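Local coordinates for GTPase activator-like protein (Chaetomium thermophilum, PDB 5HIU) that forms the helical N-terminal part of TSC2, a larger protein that probably acts as a GTPase activator, at residues M213-C218 with H232-L237; L255-C260 with T308-R313; A42-R47 with R78-E83; A49-P54 with L85-K90. All coordinates share one frame; numbering follows the deposited sequence.

The chain is a long, mostly helical rod with no strands, an alpha-solenoid, and the four contacts sample two stretches of it. Contacts 3 and 4 come first along the sequence and lie near its N-terminal end: both join helix 36-52 to helix 75-89, their centres are about 10 Å apart, and R47 meets E87 where they adjoin. Contact 1 follows, close to the centre of the chain, between helices 204-219 and 224-240. Contact 2 comes last, between helices 245-261 and 302-322, with its centre about 16 Å from that of contact 1; C218 touches I258 between the two. About 34 to 50 Å separate the centres of the two groups, which do not touch; each joins helices of its own region.

Contact 1 of 4, residues M213-C218 with H232-L237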
loop_
_atom_site.group_PDB
_atom_site.type_symbol
_atom_site.label_atom_id
_atom_site.label_comp_id
_atom_site.label_asym_id
_atom_site.label_seq_id
_atom_site.Cartn_x
_atom_site.Cartn_y
_atom_site.Cartn_z
ATOM N N MET A 213 -6.964 4.301 6.357
ATOM C CA MET A 213 -6.241 5.526 6.075
ATOM C C MET A 213 -5.297 5.355 4.866
ATOM O O MET A 213 -5.229 6.233 3.996
ATOM C CB MET A 213 -5.458 5.919 7.330
ATOM C CG MET A 213 -4.840 7.299 7.340
ATOM S SD MET A 213 -6.078 8.588 7.250
ATOM C CE MET A 213 -5.912 9.139 5.546
ATOM N N LEU A 214 -4.597 4.217 4.801
ATOM C CA LEU A 214 -3.662 3.969 3.705
ATOM C C LEU A 214 -4.368 3.795 2.373
ATOM O O LEU A 214 -3.839 4.176 1.323
ATOM C CB LEU A 214 -2.880 2.705 3.940
ATOM C CG LEU A 214 -2.087 2.662 5.217
ATOM C CD1 LEU A 214 -1.928 1.203 5.558
ATOM C CD2 LEU A 214 -0.758 3.383 5.065
ATOM N N LEU A 215 -5.547 3.193 2.413
ATOM C CA LEU A 215 -6.244 2.917 1.184
ATOM C C LEU A 215 -6.832 4.193 0.626
ATOM O O LEU A 215 -6.817 4.398 -0.584
ATOM C CB LEU A 215 -7.315 1.869 1.400
ATOM C CG LEU A 215 -6.772 0.528 1.859
ATOM C CD1 LEU A 215 -7.925 -0.449 1.948
ATOM C CD2 LEU A 215 -5.663 -0.023 0.966
ATOM N N LYS A 216 -7.345 5.043 1.505
ATOM C CA LYS A 216 -7.792 6.388 1.116
ATOM C C LYS A 216 -6.667 7.024 0.289
ATOM O O LYS A 216 -6.816 7.334 -0.899
ATOM C CB LYS A 216 -8.067 7.213 2.378
ATOM C CG LYS A 216 -9.061 8.354 2.242
ATOM C CD LYS A 216 -9.393 8.944 3.616
ATOM C CE LYS A 216 -10.894 9.140 3.780
ATOM N NZ LYS A 216 -11.259 9.915 5.001
ATOM N N ILE A 217 -5.513 7.152 0.921
ATOM C CA ILE A 217 -4.365 7.758 0.278
ATOM C C ILE A 217 -4.029 7.059 -1.037
ATOM O O ILE A 217 -3.691 7.709 -2.018
ATOM C CB ILE A 217 -3.170 7.767 1.227
ATOM C CG1 ILE A 217 -3.478 8.709 2.400
ATOM C CG2 ILE A 217 -1.905 8.205 0.519
ATOM C CD1 ILE A 217 -2.586 8.475 3.598
ATOM N N CYS A 218 -4.149 5.741 -1.068
ATOM C CA CYS A 218 -3.937 4.992 -2.291
ATOM C C CYS A 218 -4.848 5.448 -3.422
ATOM O O CYS A 218 -4.403 5.689 -4.538
ATOM C CB CYS A 218 -4.150 3.509 -2.043
ATOM S SG CYS A 218 -2.712 2.689 -1.317
ATOM N N HIS A 232 4.245 -0.543 0.730
ATOM C CA HIS A 232 5.229 -1.036 1.687
ATOM C C HIS A 232 4.649 -1.089 3.088
ATOM O O HIS A 232 4.940 -2.028 3.817
ATOM C CB HIS A 232 6.539 -0.250 1.582
ATOM C CG HIS A 232 7.167 -0.383 0.230
ATOM N ND1 HIS A 232 7.278 -1.599 -0.415
ATOM C CD2 HIS A 232 7.648 0.543 -0.632
ATOM C CE1 HIS A 232 7.825 -1.419 -1.603
ATOM N NE2 HIS A 232 8.059 -0.128 -1.761
ATOM N N VAL A 233 3.747 -0.164 3.428
ATOM C CA VAL A 233 3.111 -0.238 4.732
ATOM C C VAL A 233 2.289 -1.509 4.820
ATOM O O VAL A 233 2.327 -2.212 5.815
ATOM C CB VAL A 233 2.288 1.010 5.051
ATOM C CG1 VAL A 233 1.274 0.737 6.152
ATOM C CG2 VAL A 233 3.215 2.133 5.463
ATOM N N ILE A 234 1.579 -1.821 3.759
ATOM C CA ILE A 234 0.726 -2.991 3.728
ATOM C C ILE A 234 1.552 -4.251 3.692
ATOM O O ILE A 234 1.242 -5.203 4.375
ATOM C CB ILE A 234 -0.264 -2.928 2.549
ATOM C CG1 ILE A 234 -1.335 -1.891 2.865
ATOM C CG2 ILE A 234 -0.934 -4.283 2.312
ATOM C CD1 ILE A 234 -2.040 -1.395 1.625
ATOM N N GLU A 235 2.615 -4.247 2.899
ATOM C CA GLU A 235 3.592 -5.337 2.928
ATOM C C GLU A 235 3.985 -5.555 4.379
ATOM O O GLU A 235 3.999 -6.672 4.848
ATOM C CB GLU A 235 4.783 -4.966 2.061
ATOM C CG GLU A 235 5.889 -5.996 1.895
ATOM C CD GLU A 235 7.074 -5.465 1.077
ATOM O OE1 GLU A 235 7.012 -4.335 0.543
ATOM O OE2 GLU A 235 8.090 -6.171 0.957
ATOM N N SER A 236 4.263 -4.482 5.108
ATOM C CA SER A 236 4.690 -4.618 6.470
ATOM C C SER A 236 3.623 -5.290 7.266
ATOM O O SER A 236 3.907 -6.224 8.025
ATOM C CB SER A 236 4.972 -3.274 7.103
ATOM O OG SER A 236 6.323 -2.956 6.934
ATOM N N LEU A 237 2.395 -4.805 7.129
ATOM C CA LEU A 237 1.331 -5.383 7.906
ATOM C C LEU A 237 1.357 -6.869 7.697
ATOM O O LEU A 237 1.489 -7.636 8.659
ATOM C CB LEU A 237 -0.028 -4.823 7.531
ATOM C CG LEU A 237 -0.340 -3.481 8.170
ATOM C CD1 LEU A 237 -1.779 -3.114 7.853
ATOM C CD2 LEU A 237 -0.143 -3.509 9.679
#
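An antiparallel helical hairpin, helix 204-219 followed by helix 224-240, closes here on L214 and L215 from the first helix and V233 and I234 from the second. The short helix segments run at 151° to each other and their axes come no closer than 11.1 Å, so it falls to the side chains to bridge the gap. L214 does most of it. Its two methyls fork around one branch of V233: CD1 of L214 lies 3.3 Å from CG1 of V233, and CD2 of L214 lies 3.5 Å from that same CG1. The V233 branch is in place because CG1 stands anti to the backbone N (chi1 160°), while the two side chains cross obliquely. L214 CD1 also reaches the neighbouring residue, 4.1 Å from I234 CG1, the leucine and isoleucine sliding past each other in opposite directions. At the next residue of each helix, CD2 of L215 meets CD1 of I234 at 3.9 Å, the two side chains crossing at about a right angle.

All four side chains are buried and the touch between them is purely apolar. The core continues beyond the pair: L215 packs on Y250 and V254 of helix 245-261, and I234 on T272 of helix 266-277. On another side of helix 224-240, H232 ND1 donates to E235 OE1 at 2.9 Å, the oxygen lying at the edge of the imidazole ring and in its plane. Two consecutive antiparallel helices joined by a short turn and packed through aliphatic side chains are the building unit of an alpha-solenoid, consistent with HEAT-like repeats.

Contact 2 of 4, residues L255-C260 with T308-R313; sequences LSSIHC and TVRDVR
C260 turns its sulfur anti to the backbone N (chi1 -169°), and R313 bends its chain at chi3 (54°); together the two torsions bring SG over one face of the guanidinium. The sulfur sits 4.0 Å from NH2 of R313, above the plane and displaced toward the rim of the group rather than over its middle. The same sulfur lies beside the backbone of that arginine, with SG of C260 3.6 Å from O of R313, so one sulfur touches both the main chain of R313 and its charged end.

A second touch is made by S257. Its hydroxyl is bonded to Q253 O one turn earlier in its own helix and meets R310 along the aliphatic part of that chain: S257 OG is 3.6 Å from CG of R310 and 4.0 Å from CD of R310.

These are helices 245-261 and 302-322 of the alpha-solenoid, with two others between them in sequence. Their segments cross steeply, at 71°, and the axes approach to 8.8 Å, close enough for the serine and cysteine to reach the other helix directly. Further along, C260 also touches S317, and S256 touches V318, so the contact runs on up helix 302-322.

The charged end of R310 is engaged elsewhere. NH2 forms a salt bridge with D307 OD1, whereas D311 OD1, 3.9 Å from NE of R310 and well out of the guanidinium plane, makes a long salt bridge, with no N-H pointing at the oxygen, that may still help balance the charge.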
loop_
_atom_site.group_PDB
_atom_site.type_symbol
_atom_site.label_atom_id
_atom_site.label_comp_id
_atom_site.label_asym_id
_atom_site.label_seq_id
_atom_site.Cartn_x
_atom_site.Cartn_y
_atom_site.Cartn_z
ATOM N N LEU A 255 -4.888 -2.783 -4.083
ATOM C CA LEU A 255 -3.664 -3.391 -4.661
ATOM C C LEU A 255 -3.843 -3.944 -6.078
ATOM O O LEU A 255 -2.956 -3.776 -6.912
ATOM C CB LEU A 255 -3.198 -4.542 -3.805
ATOM C CG LEU A 255 -2.745 -4.149 -2.432
ATOM C CD1 LEU A 255 -2.901 -5.341 -1.502
ATOM C CD2 LEU A 255 -1.312 -3.671 -2.514
ATOM N N SER A 256 -4.974 -4.603 -6.332
ATOM C CA SER A 256 -5.270 -5.119 -7.671
ATOM C C SER A 256 -5.398 -3.996 -8.670
ATOM O O SER A 256 -5.036 -4.137 -9.822
ATOM C CB SER A 256 -6.554 -5.942 -7.690
ATOM O OG SER A 256 -6.297 -7.242 -7.190
ATOM N N SER A 257 -5.907 -2.872 -8.205
ATOM C CA SER A 257 -6.059 -1.715 -9.053
ATOM C C SER A 257 -4.707 -1.074 -9.333
ATOM O O SER A 257 -4.406 -0.728 -10.464
ATOM C CB SER A 257 -7.058 -0.748 -8.419
ATOM O OG SER A 257 -8.351 -1.363 -8.384
ATOM N N ILE A 258 -3.876 -0.923 -8.318
ATOM C CA ILE A 258 -2.562 -0.323 -8.529
ATOM C C ILE A 258 -1.782 -1.216 -9.471
ATOM O O ILE A 258 -1.119 -0.744 -10.393
ATOM C CB ILE A 258 -1.801 -0.162 -7.213
ATOM C CG1 ILE A 258 -2.404 0.970 -6.390
ATOM C CG2 ILE A 258 -0.334 0.131 -7.471
ATOM C CD1 ILE A 258 -2.147 0.827 -4.897
ATOM N N HIS A 259 -1.882 -2.515 -9.210
ATOM C CA HIS A 259 -1.230 -3.549 -10.011
ATOM C C HIS A 259 -1.527 -3.402 -11.472
ATOM O O HIS A 259 -0.637 -3.487 -12.309
ATOM C CB HIS A 259 -1.732 -4.915 -9.579
ATOM C CG HIS A 259 -1.151 -6.044 -10.355
ATOM N ND1 HIS A 259 0.194 -6.340 -10.345
ATOM C CD2 HIS A 259 -1.738 -6.978 -11.133
ATOM C CE1 HIS A 259 0.413 -7.399 -11.101
ATOM N NE2 HIS A 259 -0.743 -7.799 -11.598
ATOM N N CYS A 260 -2.800 -3.215 -11.767
ATOM C CA CYS A 260 -3.225 -3.060 -13.122
ATOM C C CYS A 260 -2.895 -1.663 -13.630
ATOM O O CYS A 260 -2.116 -1.514 -14.573
ATOM C CB CYS A 260 -4.713 -3.318 -13.229
ATOM S SG CYS A 260 -5.158 -3.447 -14.954
ATOM N N THR A 308 -16.946 -0.754 -10.707
ATOM C CA THR A 308 -16.841 -2.213 -10.711
ATOM C C THR A 308 -15.943 -2.753 -11.831
ATOM O O THR A 308 -15.286 -3.780 -11.645
ATOM C CB THR A 308 -18.226 -2.881 -10.818
ATOM O OG1 THR A 308 -19.105 -2.324 -9.830
ATOM C CG2 THR A 308 -18.112 -4.400 -10.618
ATOM N N VAL A 309 -15.940 -2.085 -12.991
ATOM C CA VAL A 309 -15.023 -2.422 -14.104
ATOM C C VAL A 309 -13.562 -2.234 -13.675
ATOM O O VAL A 309 -12.715 -3.101 -13.933
ATOM C CB VAL A 309 -15.323 -1.596 -15.388
ATOM C CG1 VAL A 309 -14.111 -1.489 -16.308
ATOM C CG2 VAL A 309 -16.494 -2.213 -16.152
ATOM N N ARG A 310 -13.274 -1.101 -13.032
ATOM C CA ARG A 310 -11.969 -0.883 -12.414
ATOM C C ARG A 310 -11.560 -2.174 -11.736
ATOM O O ARG A 310 -10.542 -2.750 -12.073
ATOM C CB ARG A 310 -12.028 0.276 -11.397
ATOM C CG ARG A 310 -10.967 0.238 -10.295
ATOM C CD ARG A 310 -11.103 1.413 -9.334
ATOM N NE ARG A 310 -12.392 1.426 -8.639
ATOM C CZ ARG A 310 -12.776 2.344 -7.752
ATOM N NH1 ARG A 310 -11.978 3.352 -7.428
ATOM N NH2 ARG A 310 -13.971 2.253 -7.182
ATOM N N ASP A 311 -12.402 -2.620 -10.807
ATOM C CA ASP A 311 -12.184 -3.842 -10.034
ATOM C C ASP A 311 -11.991 -5.069 -10.917
ATOM O O ASP A 311 -11.128 -5.909 -10.648
ATOM C CB ASP A 311 -13.364 -4.123 -9.089
ATOM C CG ASP A 311 -13.610 -3.001 -8.085
ATOM O OD1 ASP A 311 -12.643 -2.364 -7.592
ATOM O OD2 ASP A 311 -14.796 -2.769 -7.776
ATOM N N VAL A 312 -12.807 -5.181 -11.957
ATOM C CA VAL A 312 -12.750 -6.337 -12.840
ATOM C C VAL A 312 -11.413 -6.437 -13.570
ATOM O O VAL A 312 -10.825 -7.514 -13.612
ATOM C CB VAL A 312 -13.905 -6.330 -13.856
ATOM C CG1 VAL A 312 -13.731 -7.453 -14.866
ATOM C CG2 VAL A 312 -15.235 -6.482 -13.137
ATOM N N ARG A 313 -10.930 -5.328 -14.126
ATOM C CA ARG A 313 -9.679 -5.335 -14.884
ATOM C C ARG A 313 -8.477 -5.688 -14.022
ATOM O O ARG A 313 -7.462 -6.194 -14.527
ATOM C CB ARG A 313 -9.391 -3.969 -15.478
ATOM C CG ARG A 313 -10.447 -3.407 -16.412
ATOM C CD ARG A 313 -9.924 -2.117 -17.004
ATOM N NE ARG A 313 -8.617 -2.327 -17.636
ATOM C CZ ARG A 313 -7.656 -1.409 -17.738
ATOM N NH1 ARG A 313 -7.819 -0.180 -17.245
ATOM N NH2 ARG A 313 -6.508 -1.728 -18.330
#

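Contact 3 of 4, residues A42-R47 with R78-E83; sequences AANKLR and RQASWE
R47, A80 and E83 bury the most surface between helices 36-52 and 75-89, and R47 crosses E83 with its aliphatic chain first. CD of R47 lies 3.3 Å from the backbone O of E83 and 3.3 Å from its CB. Beyond CD the arginine bends at chi3 (80°), which carries the guanidinium back along its own helix while the extended E83 chain passes over one face of it. OE1 of E83 stands above the centre of that face, 4.0 Å from NH1 of R47, and the planes of the two groups are 31° apart. No N-H of the arginine points at this oxygen.

NH1 is instead committed to N44 in its own helix, bonding OD1 of N44 at 3.0 Å; the donor lies well above the carbonyl plane of the amide, although OD1 is close to the plane of the guanidinium. The other end of the N44 amide, ND2, bonds V40 O one turn back and rests on the methyl of A80, with ND2 of N44 3.3 Å from CB of A80. A80 also faces A43, their CB atoms 4.4 Å apart, and this pair of small residues suits an axis separation of only 8.6 Å. The segments are nearly parallel, at 23°, with helix 59-65 between them in sequence.

E83 OE2 adds a weak bond to Y117 OH from helix 115-126. With NH1 of R47 bonded to N44 and no N-H aimed at E83, the opposite charges probably attract through space, while alkyl and methyl packing makes the direct contact.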
loop_
_atom_site.group_PDB
_atom_site.type_symbol
_atom_site.label_atom_id
_atom_site.label_comp_id
_atom_site.label_asym_id
_atom_site.label_seq_id
_atom_site.Cartn_x
_atom_site.Cartn_y
_atom_site.Cartn_z
ATOM N N ALA A 42 19.991 29.700 26.180
ATOM C CA ALA A 42 20.377 28.579 27.034
ATOM C C ALA A 42 20.042 27.269 26.338
ATOM O O ALA A 42 20.875 26.350 26.251
ATOM C CB ALA A 42 19.649 28.664 28.363
ATOM N N ALA A 43 18.816 27.213 25.830
ATOM C CA ALA A 43 18.359 26.101 25.046
ATOM C C ALA A 43 19.379 25.752 23.978
ATOM O O ALA A 43 19.713 24.579 23.786
ATOM C CB ALA A 43 17.015 26.428 24.412
ATOM N N ASN A 44 19.864 26.765 23.273
ATOM C CA ASN A 44 20.774 26.529 22.162
ATOM C C ASN A 44 22.124 26.008 22.647
ATOM O O ASN A 44 22.734 25.158 22.008
ATOM C CB ASN A 44 20.980 27.809 21.333
ATOM C CG ASN A 44 19.929 27.992 20.260
ATOM O OD1 ASN A 44 20.080 27.508 19.142
ATOM N ND2 ASN A 44 18.873 28.708 20.582
ATOM N N LYS A 45 22.595 26.537 23.772
ATOM C CA LYS A 45 23.881 26.125 24.323
ATOM C C LYS A 45 23.816 24.715 24.890
ATOM O O LYS A 45 24.637 23.869 24.553
ATOM C CB LYS A 45 24.317 27.085 25.409
ATOM C CG LYS A 45 24.758 28.421 24.850
ATOM C CD LYS A 45 24.939 29.435 25.944
ATOM C CE LYS A 45 25.549 30.717 25.420
ATOM N NZ LYS A 45 25.614 31.670 26.561
ATOM N N LEU A 46 22.836 24.470 25.753
ATOM C CA LEU A 46 22.539 23.113 26.206
ATOM C C LEU A 46 22.419 22.132 25.055
ATOM O O LEU A 46 22.919 21.020 25.127
ATOM C CB LEU A 46 21.235 23.088 26.986
ATOM C CG LEU A 46 21.436 23.500 28.418
ATOM C CD1 LEU A 46 20.105 23.884 29.048
ATOM C CD2 LEU A 46 22.113 22.369 29.165
ATOM N N ARG A 47 21.758 22.522 23.985
ATOM C CA ARG A 47 21.652 21.592 22.888
ATOM C C ARG A 47 23.039 21.174 22.456
ATOM O O ARG A 47 23.239 20.039 22.054
ATOM C CB ARG A 47 20.881 22.170 21.721
ATOM C CG ARG A 47 20.582 21.137 20.676
ATOM C CD ARG A 47 19.822 21.730 19.515
ATOM N NE ARG A 47 20.679 22.443 18.569
ATOM C CZ ARG A 47 20.884 23.760 18.558
ATOM N NH1 ARG A 47 20.300 24.549 19.450
ATOM N NH2 ARG A 47 21.673 24.297 17.636
ATOM N N ARG A 78 10.130 27.991 20.112
ATOM C CA ARG A 78 9.618 26.640 19.993
ATOM C C ARG A 78 10.711 25.850 19.331
ATOM O O ARG A 78 11.070 24.783 19.789
ATOM C CB ARG A 78 8.328 26.579 19.165
ATOM C CG ARG A 78 7.144 27.302 19.786
ATOM C CD ARG A 78 5.829 26.945 19.123
ATOM N NE ARG A 78 5.927 26.885 17.666
ATOM C CZ ARG A 78 5.966 27.929 16.848
ATOM N NH1 ARG A 78 5.951 29.172 17.320
ATOM N NH2 ARG A 78 6.055 27.726 15.535
ATOM N N GLN A 79 11.251 26.413 18.261
ATOM C CA GLN A 79 12.247 25.737 17.466
ATOM C C GLN A 79 13.471 25.364 18.271
ATOM O O GLN A 79 13.858 24.199 18.291
ATOM C CB GLN A 79 12.613 26.572 16.227
ATOM C CG GLN A 79 11.566 26.384 15.134
ATOM C CD GLN A 79 11.687 27.328 13.960
ATOM O OE1 GLN A 79 12.780 27.608 13.469
ATOM N NE2 GLN A 79 10.551 27.803 13.482
ATOM N N ALA A 80 14.073 26.331 18.946
ATOM C CA ALA A 80 15.298 26.059 19.708
ATOM C C ALA A 80 15.052 25.032 20.827
ATOM O O ALA A 80 15.964 24.319 21.235
ATOM C CB ALA A 80 15.880 27.350 20.279
ATOM N N SER A 81 13.817 24.977 21.314
ATOM C CA SER A 81 13.418 24.000 22.322
ATOM C C SER A 81 13.247 22.604 21.723
ATOM O O SER A 81 13.693 21.620 22.300
ATOM C CB SER A 81 12.125 24.469 23.004
ATOM O OG SER A 81 11.743 23.619 24.073
ATOM N N TRP A 82 12.587 22.517 20.574
ATOM C CA TRP A 82 12.411 21.237 19.887
ATOM C C TRP A 82 13.732 20.576 19.615
ATOM O O TRP A 82 13.884 19.374 19.748
ATOM C CB TRP A 82 11.737 21.425 18.543
ATOM C CG TRP A 82 10.298 21.479 18.580
ATOM C CD1 TRP A 82 9.523 22.522 18.211
ATOM C CD2 TRP A 82 9.424 20.441 18.960
ATOM N NE1 TRP A 82 8.204 22.206 18.345
ATOM C CE2 TRP A 82 8.113 20.926 18.812
ATOM C CE3 TRP A 82 9.612 19.147 19.436
ATOM C CZ2 TRP A 82 6.994 20.160 19.113
ATOM C CZ3 TRP A 82 8.498 18.386 19.739
ATOM C CH2 TRP A 82 7.206 18.898 19.576
ATOM N N GLU A 83 14.687 21.378 19.208
ATOM C CA GLU A 83 16.003 20.866 18.891
ATOM C C GLU A 83 16.724 20.355 20.111
ATOM O O GLU A 83 17.527 19.420 20.025
ATOM C CB GLU A 83 16.805 21.940 18.204
ATOM C CG GLU A 83 16.147 22.324 16.902
ATOM C CD GLU A 83 16.903 23.371 16.160
ATOM O OE1 GLU A 83 17.283 24.396 16.788
ATOM O OE2 GLU A 83 17.075 23.141 14.941
#

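Contact 4 of 4, residues A49-P54 with L85-K90; sequences AVVDFP and LIECVK
OE2 of E87 takes the ammonium of K90 at 2.7 Å from NZ, a salt bridge within the 85-90 segment, while the rest of the E87 side chain lies against V50 and V51 across the contact. The lysine nitrogen arrives on the syn side of the carboxylate, 24° out of its plane. A bend at chi2 (-52°) folds the glutamate chain, and its other oxygen comes down on a methyl: OE1 of E87 is 3.3 Å from CG2 of V51. CG2 of V51 also touches the chain closer to the backbone, 4.0 Å from CG of E87.

Nearer still to the backbone, V50 meets the root of the glutamate, CG1 of V50 lying 4.0 Å from CB of E87. The other V50 branch looks toward C88, where CG2 of V50 and SG of C88 are 4.5 Å apart, a looser apolar touch.

This is the C-terminal end of the pairing between helix 36-52 and helix 75-89, two neighbours in the stacked helices of the alpha-solenoid. I61 of helix 59-65 touches both V50 and C88 on the buried side of the contact.

V51 and K90 lie on the exposed side, and K90 also brushes Q124 of helix 115-126, the helix that I86 and V89 meet as well through Y117, Q124 and L125.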
loop_
_atom_site.group_PDB
_atom_site.type_symbol
_atom_site.label_atom_id
_atom_site.label_comp_id
_atom_site.label_asym_id
_atom_site.label_seq_id
_atom_site.Cartn_x
_atom_site.Cartn_y
_atom_site.Cartn_z
ATOM N N ALA A 49 25.727 21.312 24.644
ATOM C CA ALA A 49 26.223 20.607 25.831
ATOM C C ALA A 49 25.793 19.152 25.874
ATOM O O ALA A 49 26.610 18.249 26.070
ATOM C CB ALA A 49 25.730 21.306 27.083
ATOM N N VAL A 50 24.496 18.940 25.701
ATOM C CA VAL A 50 23.925 17.604 25.656
ATOM C C VAL A 50 24.640 16.801 24.580
ATOM O O VAL A 50 25.065 15.679 24.841
ATOM C CB VAL A 50 22.397 17.656 25.425
ATOM C CG1 VAL A 50 21.837 16.295 25.048
ATOM C CG2 VAL A 50 21.695 18.206 26.665
ATOM N N VAL A 51 24.813 17.382 23.394
ATOM C CA VAL A 51 25.528 16.703 22.304
ATOM C C VAL A 51 26.911 16.224 22.792
ATOM O O VAL A 51 27.375 15.137 22.420
ATOM C CB VAL A 51 25.662 17.609 21.041
ATOM C CG1 VAL A 51 26.706 17.080 20.063
ATOM C CG2 VAL A 51 24.328 17.747 20.329
ATOM N N ASP A 52 27.550 17.028 23.636
ATOM C CA ASP A 52 28.899 16.730 24.119
ATOM C C ASP A 52 28.942 15.882 25.400
ATOM O O ASP A 52 30.020 15.502 25.869
ATOM C CB ASP A 52 29.669 18.042 24.311
ATOM C CG ASP A 52 29.948 18.743 22.996
ATOM O OD1 ASP A 52 29.169 18.565 22.032
ATOM O OD2 ASP A 52 30.956 19.462 22.915
ATOM N N PHE A 53 27.770 15.596 25.960
ATOM C CA PHE A 53 27.647 14.751 27.137
ATOM C C PHE A 53 26.346 13.969 27.028
ATOM O O PHE A 53 25.394 14.223 27.754
ATOM C CB PHE A 53 27.645 15.605 28.405
ATOM C CG PHE A 53 28.958 16.285 28.693
ATOM C CD1 PHE A 53 29.955 15.633 29.413
ATOM C CD2 PHE A 53 29.191 17.590 28.266
ATOM C CE1 PHE A 53 31.157 16.264 29.691
ATOM C CE2 PHE A 53 30.393 18.226 28.540
ATOM C CZ PHE A 53 31.376 17.561 29.253
ATOM N N PRO A 54 26.287 13.030 26.082
ATOM C CA PRO A 54 25.084 12.209 25.928
ATOM C C PRO A 54 24.783 11.343 27.146
ATOM O O PRO A 54 23.632 11.231 27.540
ATOM C CB PRO A 54 25.409 11.333 24.724
ATOM C CG PRO A 54 26.467 12.074 23.980
ATOM C CD PRO A 54 27.276 12.765 25.026
ATOM N N LEU A 85 15.037 19.193 22.757
ATOM C CA LEU A 85 14.264 18.022 23.188
ATOM C C LEU A 85 14.631 16.798 22.339
ATOM O O LEU A 85 14.746 15.679 22.837
ATOM C CB LEU A 85 12.759 18.305 23.118
ATOM C CG LEU A 85 12.167 19.346 24.083
ATOM C CD1 LEU A 85 10.658 19.449 23.892
ATOM C CD2 LEU A 85 12.462 19.045 25.550
ATOM N N ILE A 86 14.831 17.041 21.061
ATOM C CA ILE A 86 15.230 16.016 20.120
ATOM C C ILE A 86 16.546 15.388 20.541
ATOM O O ILE A 86 16.697 14.159 20.512
ATOM C CB ILE A 86 15.331 16.623 18.708
ATOM C CG1 ILE A 86 13.941 16.676 18.103
ATOM C CG2 ILE A 86 16.247 15.819 17.809
ATOM C CD1 ILE A 86 13.805 17.695 17.022
ATOM N N GLU A 87 17.497 16.220 20.944
ATOM C CA GLU A 87 18.767 15.690 21.426
ATOM C C GLU A 87 18.575 14.945 22.728
ATOM O O GLU A 87 19.244 13.951 22.948
ATOM C CB GLU A 87 19.833 16.783 21.577
ATOM C CG GLU A 87 20.358 17.317 20.256
ATOM C CD GLU A 87 20.821 16.212 19.320
ATOM O OE1 GLU A 87 21.883 15.620 19.594
ATOM O OE2 GLU A 87 20.124 15.929 18.313
ATOM N N CYS A 88 17.658 15.410 23.576
ATOM C CA CYS A 88 17.412 14.763 24.865
ATOM C C CYS A 88 16.825 13.352 24.737
ATOM O O CYS A 88 17.262 12.436 25.421
ATOM C CB CYS A 88 16.522 15.636 25.753
ATOM S SG CYS A 88 17.345 17.147 26.319
ATOM N N VAL A 89 15.841 13.162 23.871
ATOM C CA VAL A 89 15.209 11.852 23.777
ATOM C C VAL A 89 16.194 10.768 23.366
ATOM O O VAL A 89 15.975 9.620 23.679
ATOM C CB VAL A 89 13.994 11.833 22.840
ATOM C CG1 VAL A 89 12.876 12.674 23.421
ATOM C CG2 VAL A 89 14.350 12.308 21.437
ATOM N N LYS A 90 17.277 11.135 22.682
ATOM C CA LYS A 90 18.315 10.185 22.259
ATOM C C LYS A 90 18.986 9.489 23.442
ATOM O O LYS A 90 19.376 8.335 23.336
ATOM C CB LYS A 90 19.354 10.877 21.368
ATOM C CG LYS A 90 18.810 11.242 19.995
ATOM C CD LYS A 90 19.618 12.318 19.287
ATOM C CE LYS A 90 18.970 12.641 17.941
ATOM N NZ LYS A 90 19.689 13.615 17.065
#